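Long-range contacts in RNA pseudouridylate synthase domain-containing protein 1 (Homo sapiens, PDB 5VBB), which probably isomerises uridine to pseudouridine in RNA, acting as an RNA-binding pseudouridine synthase: residues S15-V20 with T217-V222; G105-S110 with T146-L151; V150-L155 with W238-L243. One frame throughout, in Å; residues are numbered along the deposited sequence.

Interaction 1 (S15-V20 with T217-V222)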
ATOM      1  N   SER A  15     -16.269  13.869   4.551  1.00 43.91           N
ATOM      2  CA  SER A  15     -16.743  15.182   4.191  1.00 44.68           C
ATOM      3  C   SER A  15     -18.091  15.021   3.473  1.00 50.78           C
ATOM      4  O   SER A  15     -18.614  13.917   3.374  1.00 50.73           O
ATOM      5  CB  SER A  15     -15.740  15.893   3.288  1.00 44.69           C
ATOM      6  OG  SER A  15     -15.750  15.369   1.970  1.00 46.49           O
ATOM      7  N   ARG A  16     -18.630  16.119   2.947  1.00 47.05           N
ATOM      8  CA  ARG A  16     -19.863  16.097   2.162  1.00 48.67           C
ATOM      9  C   ARG A  16     -19.666  15.320   0.857  1.00 51.30           C
ATOM     10  O   ARG A  16     -20.575  14.633   0.409  1.00 52.34           O
ATOM     11  CB  ARG A  16     -20.278  17.542   1.807  1.00 52.57           C
ATOM     12  CG  ARG A  16     -20.685  18.389   3.030  1.00 65.71           C
ATOM     13  CD  ARG A  16     -20.517  19.903   2.801  1.00 67.04           C
ATOM     14  NE  ARG A  16     -21.431  20.434   1.786  1.00 64.18           N
ATOM     15  CZ  ARG A  16     -22.746  20.578   1.946  1.00 83.19           C
ATOM     16  NH1 ARG A  16     -23.324  20.258   3.100  1.00 79.48           N
ATOM     17  NH2 ARG A  16     -23.494  21.048   0.954  1.00 66.57           N
ATOM     18  N   ASP A  17     -18.464  15.414   0.277  1.00 45.50           N
ATOM     19  CA  ASP A  17     -18.128  14.878  -1.037  1.00 45.05           C
ATOM     20  C   ASP A  17     -17.294  13.613  -1.050  1.00 47.74           C
ATOM     21  O   ASP A  17     -17.319  12.912  -2.059  1.00 47.36           O
ATOM     22  CB  ASP A  17     -17.342  15.948  -1.809  1.00 46.54           C
ATOM     23  CG  ASP A  17     -18.186  17.107  -2.292  1.00 60.99           C
ATOM     24  OD1 ASP A  17     -19.332  16.867  -2.711  1.00 66.63           O
ATOM     25  OD2 ASP A  17     -17.685  18.243  -2.286  1.00 64.30           O
ATOM     26  N   PHE A  18     -16.487  13.367  -0.014  1.00 43.11           N
ATOM     27  CA  PHE A  18     -15.603  12.222   0.006  1.00 40.45           C
ATOM     28  C   PHE A  18     -15.655  11.480   1.301  1.00 46.81           C
ATOM     29  O   PHE A  18     -15.882  12.049   2.358  1.00 45.85           O
ATOM     30  CB  PHE A  18     -14.148  12.662  -0.244  1.00 40.48           C
ATOM     31  CG  PHE A  18     -13.938  13.225  -1.619  1.00 41.03           C
ATOM     32  CD1 PHE A  18     -13.844  12.392  -2.717  1.00 43.54           C
ATOM     33  CD2 PHE A  18     -13.884  14.596  -1.821  1.00 43.12           C
ATOM     34  CE1 PHE A  18     -13.581  12.908  -3.977  1.00 45.03           C
ATOM     35  CE2 PHE A  18     -13.690  15.116  -3.086  1.00 46.48           C
ATOM     36  CZ  PHE A  18     -13.517  14.268  -4.158  1.00 45.10           C
ATOM     37  N   LEU A  19     -15.321  10.212   1.209  1.00 46.01           N
ATOM     38  CA  LEU A  19     -15.212   9.304   2.323  1.00 47.80           C
ATOM     39  C   LEU A  19     -13.914   8.525   2.088  1.00 45.73           C
ATOM     40  O   LEU A  19     -13.703   8.060   0.979  1.00 44.44           O
ATOM     41  CB  LEU A  19     -16.433   8.379   2.301  1.00 50.09           C
ATOM     42  CG  LEU A  19     -16.470   7.196   3.201  1.00 57.47           C
ATOM     43  CD1 LEU A  19     -16.256   7.599   4.630  1.00 59.72           C
ATOM     44  CD2 LEU A  19     -17.801   6.504   3.080  1.00 63.72           C
ATOM     45  N   VAL A  20     -13.060   8.411   3.095  1.00 40.44           N
ATOM     46  CA  VAL A  20     -11.820   7.609   3.020  1.00 38.04           C
ATOM     47  C   VAL A  20     -11.930   6.544   4.081  1.00 41.52           C
ATOM     48  O   VAL A  20     -12.061   6.853   5.267  1.00 40.48           O
ATOM     49  CB  VAL A  20     -10.487   8.383   3.157  1.00 39.58           C
ATOM     50  CG1 VAL A  20      -9.279   7.475   2.902  1.00 38.82           C
ATOM     51  CG2 VAL A  20     -10.448   9.582   2.245  1.00 38.83           C
ATOM     52  N   THR A 217      -8.008  17.804  -5.049  1.00 46.92           N
ATOM     53  CA  THR A 217      -9.108  18.131  -5.972  1.00 47.82           C
ATOM     54  C   THR A 217      -9.396  19.642  -5.995  1.00 51.90           C
ATOM     55  O   THR A 217      -9.018  20.374  -5.087  1.00 47.94           O
ATOM     56  CB  THR A 217     -10.410  17.339  -5.666  1.00 53.13           C
ATOM     57  OG1 THR A 217     -11.107  17.931  -4.560  1.00 52.16           O
ATOM     58  CG2 THR A 217     -10.174  15.861  -5.418  1.00 49.12           C
ATOM     59  N   ASP A 218     -10.103  20.076  -7.031  1.00 53.45           N
ATOM     60  CA  ASP A 218     -10.473  21.494  -7.226  1.00 55.87           C
ATOM     61  C   ASP A 218     -11.191  22.101  -6.002  1.00 61.44           C
ATOM     62  O   ASP A 218     -10.865  23.218  -5.619  1.00 64.89           O
ATOM     63  CB  ASP A 218     -11.332  21.678  -8.483  1.00 59.26           C
ATOM     64  CG  ASP A 218     -12.560  20.790  -8.611  1.00 70.56           C
ATOM     65  OD1 ASP A 218     -12.867  20.058  -7.653  1.00 71.25           O
ATOM     66  OD2 ASP A 218     -13.207  20.820  -9.684  1.00 79.16           O
ATOM     67  N   THR A 219     -12.068  21.341  -5.343  1.00 55.51           N
ATOM     68  CA  THR A 219     -12.836  21.803  -4.183  1.00 55.67           C
ATOM     69  C   THR A 219     -12.295  21.390  -2.816  1.00 55.00           C
ATOM     70  O   THR A 219     -12.679  21.985  -1.810  1.00 53.54           O
ATOM     71  CB  THR A 219     -14.265  21.223  -4.284  1.00 67.09           C
ATOM     72  OG1 THR A 219     -14.181  19.801  -4.376  1.00 72.12           O
ATOM     73  CG2 THR A 219     -15.026  21.754  -5.473  1.00 69.07           C
ATOM     74  N   GLU A 220     -11.483  20.323  -2.743  1.00 49.35           N
ATOM     75  CA  GLU A 220     -11.094  19.780  -1.458  1.00 47.03           C
ATOM     76  C   GLU A 220      -9.789  19.014  -1.544  1.00 46.38           C
ATOM     77  O   GLU A 220      -9.623  18.242  -2.476  1.00 43.54           O
ATOM     78  CB  GLU A 220     -12.219  18.810  -1.081  1.00 48.90           C
ATOM     79  CG  GLU A 220     -12.188  18.235   0.314  1.00 57.24           C
ATOM     80  CD  GLU A 220     -13.460  17.459   0.596  1.00 65.40           C
ATOM     81  OE1 GLU A 220     -14.518  17.811   0.034  1.00 59.51           O
ATOM     82  OE2 GLU A 220     -13.394  16.467   1.348  1.00 66.76           O
ATOM     83  N   CYS A 221      -8.876  19.204  -0.596  1.00 44.21           N
ATOM     84  CA  CYS A 221      -7.633  18.423  -0.580  1.00 43.86           C
ATOM     85  C   CYS A 221      -7.872  17.305   0.385  1.00 46.81           C
ATOM     86  O   CYS A 221      -7.822  17.507   1.608  1.00 46.91           O
ATOM     87  CB  CYS A 221      -6.427  19.268  -0.183  1.00 45.01           C
ATOM     88  SG  CYS A 221      -4.868  18.350  -0.140  1.00 48.09           S
ATOM     89  N   VAL A 222      -8.207  16.126  -0.166  1.00 41.18           N
ATOM     90  CA  VAL A 222      -8.481  14.934   0.631  1.00 40.29           C
ATOM     91  C   VAL A 222      -7.137  14.428   1.062  1.00 45.85           C
ATOM     92  O   VAL A 222      -6.407  13.941   0.211  1.00 46.61           O
ATOM     93  CB  VAL A 222      -9.244  13.862  -0.172  1.00 42.77           C
ATOM     94  CG1 VAL A 222      -9.471  12.588   0.663  1.00 42.02           C
ATOM     95  CG2 VAL A 222     -10.545  14.413  -0.725  1.00 42.73           C
TER
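One face of the Phe18 ring is met by Val222 CG2, which lies 3.9 Å from the ring centroid and makes a CH-pi contact. At the ring edge the Glu220 carboxylate passes close to the ring plane, its OE2 3.7 Å from Phe18 CD2 and its own plane turned 85° to the ring. The weakly positive C-H edge of the ring probably makes a tolerable neighbour for the carboxylate. Thr217 comes tip to tip with the ring, CG2 3.9 Å from Phe18 CZ. Beyond Phe18, the beta-branched pair Val20 and Val222 slide past each other, CG2 of the first 3.5 Å from CG1 of the second. The contact joins two hairpin ends: 15-20 leads from strand 10-14 into 18-23, and 217-222 from strand 208-216 into 221-225, bringing the four-stranded sheet and the large branched sheet together beside helix 80-91. Ser15 OG is the polar hub. It accepts from the backbone N of Asp17 and Phe18, forming an ST turn and an ST motif, and donates to the syn lone pair of Glu220 OE2 at 2.7 Å. With CG anti to its backbone N (chi1 -171°) and an extended chain beyond, Glu220 reaches across to this hydroxyl; Tyr13 OH also bonds OE2. An alanine in place of Ser15 would probably leave Glu220 OE2 with Tyr13 but without this hydroxyl donor, and the N-H groups of Asp17 and Phe18 without this acceptor, the turn less firmly set. Asp17 OD2 stands 3.9 Å from Glu220 OE1, a like-charge approach that may be eased because Asn79 bonds Asp17 OD1.

Interaction 2 (G105-S110 with T146-L151); sequences GHIQES and TDLVVL
The loop between strands 96-104 and 111-114 lays its last residues against strand 146-156, so that Ser110 meets Val150 just as antiparallel pairing with 111-114 begins. Val150 N donates to Ser110 O at 2.9 Å in a nearly straight bond, 172° at the hydrogen, with the donor tilted 29° from the carbonyl plane. Ser110 pairs through its backbone while CB points away, which suits a small polar residue at the surface. Beneath this bond the contact is apolar. Ile107 lies across Val150, its CG2 3.6 Å from Val150 CG2, and farther on its CD1 meets Leu148 CD1 tip to tip at 4.2 Å. An extended chi2 of 178° carries Ile107 CD1 out to that leucine. Val150 CG2, anti to its own carbonyl carbon, also closes to 3.2 Å from Glu109 O, so this one methyl packs against both the isoleucine and the loop backbone. Branched aliphatics suit the place, since their methyls pack between loop and strand and bring no polar side-chain atoms into it. Around the contact, Leu148 packs on strands 96-104 and 159-168, Gln245 NE2 bonds both Ser110 O and Val150 O, and Val149 points the other way onto Leu250 of helix 247-256.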
ATOM      1  N   GLY A 105      14.206  -9.597   5.704  1.00 41.87           N
ATOM      2  CA  GLY A 105      15.605  -9.204   5.825  1.00 42.36           C
ATOM      3  C   GLY A 105      15.812  -7.804   6.361  1.00 45.71           C
ATOM      4  O   GLY A 105      14.902  -6.970   6.331  1.00 46.10           O
ATOM      5  N   HIS A 106      17.031  -7.540   6.854  1.00 41.78           N
ATOM      6  CA  HIS A 106      17.476  -6.241   7.355  1.00 40.78           C
ATOM      7  C   HIS A 106      18.102  -5.459   6.188  1.00 44.71           C
ATOM      8  O   HIS A 106      19.163  -5.849   5.717  1.00 43.47           O
ATOM      9  CB  HIS A 106      18.528  -6.430   8.467  1.00 42.98           C
ATOM     10  CG  HIS A 106      17.936  -6.911   9.761  1.00 45.80           C
ATOM     11  ND1 HIS A 106      18.734  -7.367  10.786  1.00 47.93           N
ATOM     12  CD2 HIS A 106      16.650  -6.868  10.191  1.00 45.51           C
ATOM     13  CE1 HIS A 106      17.908  -7.675  11.775  1.00 47.55           C
ATOM     14  NE2 HIS A 106      16.641  -7.377  11.465  1.00 46.69           N
ATOM     15  N   ILE A 107      17.454  -4.374   5.720  1.00 41.50           N
ATOM     16  CA  ILE A 107      17.969  -3.559   4.609  1.00 40.22           C
ATOM     17  C   ILE A 107      18.999  -2.623   5.212  1.00 45.10           C
ATOM     18  O   ILE A 107      18.637  -1.842   6.089  1.00 44.70           O
ATOM     19  CB  ILE A 107      16.799  -2.820   3.931  1.00 42.50           C
ATOM     20  CG1 ILE A 107      15.831  -3.860   3.328  1.00 42.17           C
ATOM     21  CG2 ILE A 107      17.294  -1.846   2.858  1.00 44.87           C
ATOM     22  CD1 ILE A 107      14.557  -3.339   2.650  1.00 38.77           C
ATOM     23  N   GLN A 108      20.281  -2.714   4.795  1.00 44.75           N
ATOM     24  CA  GLN A 108      21.343  -1.916   5.419  1.00 45.87           C
ATOM     25  C   GLN A 108      21.392  -0.473   4.911  1.00 50.35           C
ATOM     26  O   GLN A 108      21.772   0.397   5.679  1.00 51.44           O
ATOM     27  CB  GLN A 108      22.706  -2.593   5.239  1.00 48.88           C
ATOM     28  CG  GLN A 108      22.751  -4.033   5.766  1.00 62.34           C
ATOM     29  CD  GLN A 108      22.420  -4.163   7.245  1.00 78.50           C
ATOM     30  OE1 GLN A 108      22.717  -3.277   8.062  1.00 70.79           O
ATOM     31  NE2 GLN A 108      21.835  -5.294   7.634  1.00 68.91           N
ATOM     32  N   GLU A 109      20.949  -0.198   3.683  1.00 47.61           N
ATOM     33  CA  GLU A 109      20.884   1.187   3.151  1.00 46.90           C
ATOM     34  C   GLU A 109      19.736   1.916   3.862  1.00 49.72           C
ATOM     35  O   GLU A 109      18.687   1.312   4.040  1.00 48.54           O
ATOM     36  CB  GLU A 109      20.579   1.185   1.646  1.00 47.21           C
ATOM     37  CG  GLU A 109      21.602   0.484   0.774  1.00 60.02           C
ATOM     38  CD  GLU A 109      21.405  -0.985   0.451  1.00 84.81           C
ATOM     39  OE1 GLU A 109      20.334  -1.540   0.787  1.00 85.11           O
ATOM     40  OE2 GLU A 109      22.345  -1.594  -0.112  1.00 84.59           O
ATOM     41  N   SER A 110      19.891   3.196   4.220  1.00 45.81           N
ATOM     42  CA  SER A 110      18.808   3.929   4.887  1.00 46.05           C
ATOM     43  C   SER A 110      17.677   4.278   3.919  1.00 45.49           C
ATOM     44  O   SER A 110      16.523   4.353   4.325  1.00 42.03           O
ATOM     45  CB  SER A 110      19.332   5.190   5.569  1.00 53.09           C
ATOM     46  OG  SER A 110      19.496   6.273   4.671  1.00 63.89           O
ATOM     47  N   THR A 146       9.904   3.551  -7.125  1.00 31.73           N
ATOM     48  CA  THR A 146       9.520   3.399  -5.727  1.00 32.21           C
ATOM     49  C   THR A 146      10.648   3.887  -4.852  1.00 38.10           C
ATOM     50  O   THR A 146      11.785   3.407  -4.954  1.00 39.01           O
ATOM     51  CB  THR A 146       9.202   1.941  -5.316  1.00 36.25           C
ATOM     52  OG1 THR A 146       8.150   1.429  -6.096  1.00 36.34           O
ATOM     53  CG2 THR A 146       8.773   1.839  -3.855  1.00 35.99           C
ATOM     54  N   ASP A 147      10.338   4.842  -4.012  1.00 33.32           N
ATOM     55  CA  ASP A 147      11.258   5.354  -3.014  1.00 34.57           C
ATOM     56  C   ASP A 147      11.028   4.592  -1.706  1.00 35.37           C
ATOM     57  O   ASP A 147       9.924   4.589  -1.176  1.00 35.69           O
ATOM     58  CB  ASP A 147      11.017   6.837  -2.844  1.00 37.34           C
ATOM     59  CG  ASP A 147      11.895   7.544  -1.853  1.00 47.99           C
ATOM     60  OD1 ASP A 147      13.059   7.141  -1.699  1.00 46.46           O
ATOM     61  OD2 ASP A 147      11.449   8.571  -1.305  1.00 56.95           O
ATOM     62  N   LEU A 148      12.056   3.955  -1.195  1.00 34.17           N
ATOM     63  CA  LEU A 148      11.966   3.123   0.020  1.00 31.66           C
ATOM     64  C   LEU A 148      12.836   3.759   1.098  1.00 36.36           C
ATOM     65  O   LEU A 148      14.038   3.915   0.886  1.00 37.17           O
ATOM     66  CB  LEU A 148      12.481   1.707  -0.305  1.00 31.66           C
ATOM     67  CG  LEU A 148      12.462   0.627   0.786  1.00 33.18           C
ATOM     68  CD1 LEU A 148      12.424  -0.746   0.177  1.00 34.97           C
ATOM     69  CD2 LEU A 148      13.714   0.678   1.721  1.00 34.92           C
ATOM     70  N   VAL A 149      12.270   4.003   2.272  1.00 33.11           N
ATOM     71  CA  VAL A 149      12.976   4.535   3.443  1.00 33.70           C
ATOM     72  C   VAL A 149      12.865   3.476   4.578  1.00 37.07           C
ATOM     73  O   VAL A 149      11.754   3.099   4.996  1.00 35.75           O
ATOM     74  CB  VAL A 149      12.374   5.909   3.871  1.00 36.10           C
ATOM     75  CG1 VAL A 149      13.068   6.457   5.113  1.00 37.72           C
ATOM     76  CG2 VAL A 149      12.472   6.927   2.734  1.00 36.12           C
ATOM     77  N   VAL A 150      14.000   3.063   5.117  1.00 33.71           N
ATOM     78  CA  VAL A 150      14.017   2.071   6.185  1.00 34.72           C
ATOM     79  C   VAL A 150      13.707   2.766   7.514  1.00 39.30           C
ATOM     80  O   VAL A 150      14.402   3.701   7.875  1.00 37.56           O
ATOM     81  CB  VAL A 150      15.346   1.297   6.238  1.00 38.05           C
ATOM     82  CG1 VAL A 150      15.321   0.259   7.335  1.00 38.45           C
ATOM     83  CG2 VAL A 150      15.652   0.620   4.907  1.00 37.43           C
ATOM     84  N   LEU A 151      12.661   2.307   8.230  1.00 36.12           N
ATOM     85  CA  LEU A 151      12.254   2.899   9.496  1.00 36.03           C
ATOM     86  C   LEU A 151      12.899   2.177  10.659  1.00 40.59           C
ATOM     87  O   LEU A 151      13.425   2.810  11.577  1.00 39.88           O
ATOM     88  CB  LEU A 151      10.742   2.850   9.638  1.00 36.27           C
ATOM     89  CG  LEU A 151       9.960   3.562   8.575  1.00 40.06           C
ATOM     90  CD1 LEU A 151       8.487   3.216   8.705  1.00 40.03           C
ATOM     91  CD2 LEU A 151      10.267   5.074   8.572  1.00 39.80           C
TER

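Interaction 3 (V150-L155 with W238-L243)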
ATOM      1  N   VAL A 150      14.000   3.063   5.117  1.00 33.71           N
ATOM      2  CA  VAL A 150      14.017   2.071   6.185  1.00 34.72           C
ATOM      3  C   VAL A 150      13.707   2.766   7.514  1.00 39.30           C
ATOM      4  O   VAL A 150      14.402   3.701   7.875  1.00 37.56           O
ATOM      5  CB  VAL A 150      15.346   1.297   6.238  1.00 38.05           C
ATOM      6  CG1 VAL A 150      15.321   0.259   7.335  1.00 38.45           C
ATOM      7  CG2 VAL A 150      15.652   0.620   4.907  1.00 37.43           C
ATOM      8  N   LEU A 151      12.661   2.307   8.230  1.00 36.12           N
ATOM      9  CA  LEU A 151      12.254   2.899   9.496  1.00 36.03           C
ATOM     10  C   LEU A 151      12.899   2.177  10.659  1.00 40.59           C
ATOM     11  O   LEU A 151      13.425   2.810  11.577  1.00 39.88           O
ATOM     12  CB  LEU A 151      10.742   2.850   9.638  1.00 36.27           C
ATOM     13  CG  LEU A 151       9.960   3.562   8.575  1.00 40.06           C
ATOM     14  CD1 LEU A 151       8.487   3.216   8.705  1.00 40.03           C
ATOM     15  CD2 LEU A 151      10.267   5.074   8.572  1.00 39.80           C
ATOM     16  N   GLU A 152      12.834   0.839  10.649  1.00 39.25           N
ATOM     17  CA  GLU A 152      13.352   0.041  11.750  1.00 39.01           C
ATOM     18  C   GLU A 152      13.789  -1.326  11.285  1.00 42.55           C
ATOM     19  O   GLU A 152      13.289  -1.824  10.288  1.00 41.00           O
ATOM     20  CB  GLU A 152      12.222  -0.186  12.825  1.00 40.27           C
ATOM     21  CG  GLU A 152      11.929   0.961  13.802  1.00 53.67           C
ATOM     22  CD  GLU A 152      10.780   0.744  14.780  1.00 70.00           C
ATOM     23  OE1 GLU A 152       9.706   0.316  14.314  1.00 46.14           O
ATOM     24  OE2 GLU A 152      10.942   0.995  15.999  1.00 54.02           O
ATOM     25  N   HIS A 153      14.688  -1.954  12.063  1.00 40.35           N
ATOM     26  CA  HIS A 153      15.056  -3.360  11.915  1.00 39.96           C
ATOM     27  C   HIS A 153      14.467  -4.041  13.136  1.00 43.19           C
ATOM     28  O   HIS A 153      14.429  -3.458  14.225  1.00 41.14           O
ATOM     29  CB  HIS A 153      16.570  -3.588  11.900  1.00 41.89           C
ATOM     30  CG  HIS A 153      17.251  -3.160  10.643  1.00 44.95           C
ATOM     31  ND1 HIS A 153      18.614  -2.983  10.603  1.00 47.34           N
ATOM     32  CD2 HIS A 153      16.746  -2.932   9.404  1.00 45.78           C
ATOM     33  CE1 HIS A 153      18.889  -2.574   9.375  1.00 46.77           C
ATOM     34  NE2 HIS A 153      17.801  -2.563   8.612  1.00 45.91           N
ATOM     35  N   GLY A 154      14.037  -5.281  12.952  1.00 39.42           N
ATOM     36  CA  GLY A 154      13.487  -6.073  14.038  1.00 40.36           C
ATOM     37  C   GLY A 154      13.311  -7.513  13.642  1.00 43.39           C
ATOM     38  O   GLY A 154      13.777  -7.920  12.574  1.00 41.00           O
ATOM     39  N   LEU A 155      12.529  -8.255  14.434  1.00 40.86           N
ATOM     40  CA  LEU A 155      12.203  -9.624  14.081  1.00 42.20           C
ATOM     41  C   LEU A 155      10.684  -9.735  13.949  1.00 45.37           C
ATOM     42  O   LEU A 155       9.970  -9.155  14.768  1.00 43.61           O
ATOM     43  CB  LEU A 155      12.696 -10.640  15.123  1.00 44.73           C
ATOM     44  CG  LEU A 155      14.177 -10.619  15.520  1.00 49.94           C
ATOM     45  CD1 LEU A 155      14.402 -11.508  16.667  1.00 51.50           C
ATOM     46  CD2 LEU A 155      15.083 -10.987  14.347  1.00 49.68           C
ATOM     47  N   TRP A 238       5.636  -8.835  15.998  1.00 42.69           N
ATOM     48  CA  TRP A 238       6.550  -7.794  15.535  1.00 40.42           C
ATOM     49  C   TRP A 238       7.328  -7.275  16.737  1.00 44.29           C
ATOM     50  O   TRP A 238       6.738  -6.712  17.664  1.00 39.92           O
ATOM     51  CB  TRP A 238       5.791  -6.651  14.825  1.00 37.65           C
ATOM     52  CG  TRP A 238       6.577  -5.400  14.537  1.00 38.29           C
ATOM     53  CD1 TRP A 238       6.163  -4.122  14.788  1.00 41.10           C
ATOM     54  CD2 TRP A 238       7.848  -5.281  13.867  1.00 37.49           C
ATOM     55  NE1 TRP A 238       7.134  -3.227  14.413  1.00 40.74           N
ATOM     56  CE2 TRP A 238       8.153  -3.901  13.798  1.00 41.39           C
ATOM     57  CE3 TRP A 238       8.806  -6.202  13.392  1.00 38.51           C
ATOM     58  CZ2 TRP A 238       9.366  -3.423  13.284  1.00 40.90           C
ATOM     59  CZ3 TRP A 238      10.001  -5.718  12.883  1.00 39.11           C
ATOM     60  CH2 TRP A 238      10.274  -4.344  12.838  1.00 39.45           C
ATOM     61  N   SER A 239       8.655  -7.457  16.689  1.00 42.63           N
ATOM     62  CA  SER A 239       9.581  -7.050  17.732  1.00 43.58           C
ATOM     63  C   SER A 239      10.663  -6.113  17.158  1.00 45.94           C
ATOM     64  O   SER A 239      11.733  -6.564  16.722  1.00 45.15           O
ATOM     65  CB  SER A 239      10.207  -8.271  18.392  1.00 48.83           C
ATOM     66  OG  SER A 239      10.849  -7.870  19.589  1.00 61.93           O
ATOM     67  N   PRO A 240      10.400  -4.799  17.159  1.00 42.80           N
ATOM     68  CA  PRO A 240      11.427  -3.854  16.670  1.00 43.98           C
ATOM     69  C   PRO A 240      12.633  -3.819  17.592  1.00 50.83           C
ATOM     70  O   PRO A 240      12.434  -3.836  18.799  1.00 49.81           O
ATOM     71  CB  PRO A 240      10.708  -2.501  16.627  1.00 44.99           C
ATOM     72  CG  PRO A 240       9.408  -2.685  17.256  1.00 48.78           C
ATOM     73  CD  PRO A 240       9.181  -4.109  17.623  1.00 45.05           C
ATOM     74  N   HIS A 241      13.869  -3.831  17.038  1.00 51.73           N
ATOM     75  CA  HIS A 241      15.092  -3.762  17.859  1.00 53.72           C
ATOM     76  C   HIS A 241      15.958  -2.532  17.551  1.00 57.73           C
ATOM     77  O   HIS A 241      16.597  -2.042  18.484  1.00 59.92           O
ATOM     78  CB  HIS A 241      15.977  -5.017  17.806  1.00 56.28           C
ATOM     79  CG  HIS A 241      16.329  -5.586  16.469  1.00 60.63           C
ATOM     80  ND1 HIS A 241      17.272  -4.977  15.631  1.00 63.76           N
ATOM     81  CD2 HIS A 241      16.052  -6.818  15.976  1.00 62.88           C
ATOM     82  CE1 HIS A 241      17.417  -5.802  14.599  1.00 62.63           C
ATOM     83  NE2 HIS A 241      16.656  -6.909  14.752  1.00 62.15           N
ATOM     84  N   THR A 242      16.032  -2.062  16.288  1.00 50.56           N
ATOM     85  CA  THR A 242      16.871  -0.894  15.945  1.00 49.89           C
ATOM     86  C   THR A 242      16.057   0.154  15.211  1.00 51.56           C
ATOM     87  O   THR A 242      15.435  -0.156  14.199  1.00 49.34           O
ATOM     88  CB  THR A 242      18.056  -1.289  15.070  1.00 52.30           C
ATOM     89  OG1 THR A 242      18.758  -2.362  15.682  1.00 55.60           O
ATOM     90  CG2 THR A 242      19.025  -0.105  14.816  1.00 54.49           C
ATOM     91  N   LEU A 243      16.099   1.391  15.692  1.00 49.51           N
ATOM     92  CA  LEU A 243      15.422   2.500  15.037  1.00 49.43           C
ATOM     93  C   LEU A 243      16.375   3.168  14.072  1.00 51.66           C
ATOM     94  O   LEU A 243      17.434   3.612  14.495  1.00 52.79           O
ATOM     95  CB  LEU A 243      14.947   3.526  16.068  1.00 50.71           C
ATOM     96  CG  LEU A 243      14.189   4.742  15.505  1.00 55.62           C
ATOM     97  CD1 LEU A 243      12.830   4.354  14.972  1.00 54.30           C
ATOM     98  CD2 LEU A 243      14.037   5.798  16.568  1.00 62.57           C
TER
HETATM   99  O   HOH W   1       7.246  -0.440  15.088  1.00 43.95           O
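His153 O is gripped by two backbone donors in succession, His241 N at 2.9 Å and Thr242 N at 3.0 Å. The first approaches in the carbonyl plane on a lone pair, the second is tilted 28° from it. His153 N returns a bond to Thr242 O, and farther along the strand Leu155 and Ser239 exchange two more. The shift between these pairings places Gly154 against Pro240, whose ring has no N-H to offer and so suits a position that makes no bond here. Gly154 is hemmed in: its CA lies 3.3 Å from His241 CD2, under one face of the imidazole in a CH-pi contact, and 3.7 Å from Trp238 CZ3. A beta carbon would run into Ser239 O and the indole, hence a residue without a side chain. CG of His241 sits between the backbone N and the carbonyl carbon (chi1 49°), and the ring beyond it lies over Gly154 CA and His153 O; its ND1 is hydrogen-bonded to Thr242 OG1 at 3.0 Å. On the face that carries Glu152 and Leu243, opposite to that of His153 and Thr242, the extended Glu152 chain runs alongside Pro240, OE2 3.6 Å from Pro240 CB, and its CG touches Leu243 CD1. Its carboxylate approaches the edge of Trp238, where a water links the two by donating to Glu152 OE1 (2.7 Å) and accepting from Trp238 NE1 in the ring plane. The His153 ring leads away from this pairing and bonds Ile107 O through NE2. Two residues, His241 and Thr242, thus face one, His153: a classic beta bulge, which shifts the register by one residue where strand 238-243 pairs antiparallel with strand 146-156 in the large branched sheet.

Overall arrangement
From the N terminus, interaction 1 closes the longest loop, bringing 15-20 back against 217-222 with 196 residues between. Interaction 2 falls wholly within that loop, where 105-110 is met by 146-151, closing a loop of 35 residues. Interaction 3 starts at 150-155, inside it, but ends at 238-243, beyond it, so interactions 1 and 3 cross. Interactions 2 and 3 share Val150 and Leu151 on strand 146-156, with centres 11 Å apart, and His106 binds them further by stacking on His153, meeting the His241 ring and bonding Gly154 O. Interaction 1 lies about 33 Å from interaction 2 and 35 Å from interaction 3, centre to centre; there the four-stranded sheet meets the large sheet that all three reach.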